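Local coordinates for protein EIAV protease (Equine infectious anemia virus, PDB 1FMB) that probably cleaves viral polyproteins as a dimeric retroviral aspartyl protease and binds the inhibitor HBY-793, at residues 36-39 and 40-43. The protein carries 1 engineered substitution. Residues are numbered along the deposited sequence; the frame is centred on the assembly and turned at random.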
loop_
_atom_site.group_PDB
_atom_site.type_symbol
_atom_site.label_atom_id
_atom_site.label_comp_id
_atom_site.label_asym_id
_atom_site.label_seq_id
_atom_site.Cartn_x
_atom_site.Cartn_y
_atom_site.Cartn_z
ATOM N N ALA A 36 16.741 8.200 -5.942
ATOM C CA ALA A 36 16.803 9.044 -7.133
ATOM C C ALA A 36 16.115 10.361 -6.745
ATOM O O ALA A 36 16.680 11.403 -7.063
ATOM C CB ALA A 36 16.085 8.512 -8.357
ATOM N N HIS A 37 14.992 10.327 -6.005
ATOM C CA HIS A 37 14.347 11.561 -5.567
ATOM C C HIS A 37 15.183 12.313 -4.532
ATOM O O HIS A 37 15.271 13.543 -4.624
ATOM C CB HIS A 37 12.937 11.296 -5.022
ATOM C CG HIS A 37 11.956 11.113 -6.130
ATOM N ND1 HIS A 37 10.643 10.728 -5.923
ATOM C CD2 HIS A 37 12.111 11.136 -7.480
ATOM C CE1 HIS A 37 10.003 10.670 -7.069
ATOM N NE2 HIS A 37 10.869 10.907 -8.053
ATOM N N TYR A 38 15.831 11.637 -3.581
ATOM C CA TYR A 38 16.664 12.217 -2.534
ATOM C C TYR A 38 17.806 12.978 -3.212
ATOM O O TYR A 38 18.131 14.134 -2.886
ATOM C CB TYR A 38 17.093 11.107 -1.568
ATOM C CG TYR A 38 18.177 11.594 -0.637
ATOM C CD1 TYR A 38 17.830 12.243 0.535
ATOM C CD2 TYR A 38 19.522 11.350 -0.945
ATOM C CE1 TYR A 38 18.831 12.742 1.354
ATOM C CE2 TYR A 38 20.510 11.837 -0.110
ATOM C CZ TYR A 38 20.157 12.502 1.035
ATOM O OH TYR A 38 21.090 13.015 1.908
ATOM N N ASN A 39 18.369 12.400 -4.262
ATOM C CA ASN A 39 19.463 13.022 -5.015
ATOM C C ASN A 39 19.059 14.237 -5.821
ATOM O O ASN A 39 19.897 15.032 -6.236
ATOM C CB ASN A 39 20.086 12.028 -5.995
ATOM C CG ASN A 39 20.834 10.943 -5.234
ATOM O OD1 ASN A 39 21.037 9.858 -5.786
ATOM N ND2 ASN A 39 21.280 11.142 -4.017
ATOM N N ARG A 40 17.778 14.413 -6.084
ATOM C CA ARG A 40 17.249 15.533 -6.838
ATOM C C ARG A 40 16.691 16.630 -5.937
ATOM O O ARG A 40 16.303 17.667 -6.476
ATOM C CB ARG A 40 16.029 15.044 -7.648
ATOM C CG ARG A 40 16.230 14.629 -9.089
ATOM C CD ARG A 40 15.015 13.850 -9.598
ATOM N NE ARG A 40 13.769 14.602 -9.662
ATOM C CZ ARG A 40 12.643 14.152 -10.206
ATOM N NH1 ARG A 40 12.552 12.956 -10.794
ATOM N NH2 ARG A 40 11.546 14.890 -10.231
ATOM N N LEU A 41 16.604 16.440 -4.610
ATOM C CA LEU A 41 16.058 17.472 -3.751
ATOM C C LEU A 41 16.908 18.734 -3.836
ATOM O O LEU A 41 18.139 18.670 -3.882
ATOM C CB LEU A 41 16.001 16.964 -2.302
ATOM C CG LEU A 41 15.087 15.763 -2.021
ATOM C CD1 LEU A 41 15.149 15.477 -0.532
ATOM C CD2 LEU A 41 13.600 15.928 -2.396
ATOM N N LYS A 42 16.291 19.901 -3.768
ATOM C CA LYS A 42 17.031 21.192 -3.828
ATOM C C LYS A 42 17.862 21.319 -2.571
ATOM O O LYS A 42 18.997 21.810 -2.657
ATOM C CB LYS A 42 15.970 22.320 -3.940
ATOM C CG LYS A 42 15.184 21.961 -5.201
ATOM C CD LYS A 42 14.441 23.036 -5.961
ATOM C CE LYS A 42 15.112 24.404 -5.936
ATOM N NZ LYS A 42 15.279 24.924 -4.542
ATOM N N TYR A 43 17.377 20.809 -1.430
ATOM C CA TYR A 43 18.136 20.876 -0.204
ATOM C C TYR A 43 18.038 19.492 0.462
ATOM O O TYR A 43 16.939 18.988 0.286
ATOM C CB TYR A 43 17.531 21.839 0.830
ATOM C CG TYR A 43 17.368 23.236 0.292
ATOM C CD1 TYR A 43 18.550 23.988 0.128
ATOM C CD2 TYR A 43 16.153 23.809 -0.025
ATOM C CE1 TYR A 43 18.544 25.287 -0.347
ATOM C CE2 TYR A 43 16.142 25.123 -0.493
ATOM C CZ TYR A 43 17.315 25.843 -0.650
ATOM O OH TYR A 43 17.251 27.133 -1.122
#
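The amide of Arg40 meets two carbonyls of the preceding turn at once: its N lies 3.0 Å from His37 O and makes a weaker bond to Ala36 O at 3.4 Å. One residue on, Leu41 N donates to Tyr38 O over 3.3 Å, at an N-H...O angle of 159°. Both sound bonds, Arg40 N to His37 O and Leu41 N to Tyr38 O, span i to i+3, as in a 3-10 turn. This short helix, 35-40, belongs to the retroviral aspartyl protease fold, and here it passes into the loop leading to strand 48-49; the side chain of His37 lies about 10 Å from a bound inhibitor molecule. On one flank the side chains of His37 and Arg40 run alongside each other in the same direction. His37 CD2 sits over one face of the guanidinium, near its rim and 3.8 Å from NH1, with the two planes steeply inclined at 73°; the bend of Arg40 at chi3 (64°) turns the guanidinium toward CD2 and NE2 of His37. His37 ND1 is hydrogen-bonded to Thr88. Leu41 is buried, its CG 3.4 Å from His37 O and its CD1 packed on Tyr38 CD1 (4.3 Å), while Leu20 of strand 18-24 touches His37, Arg40 and Leu41.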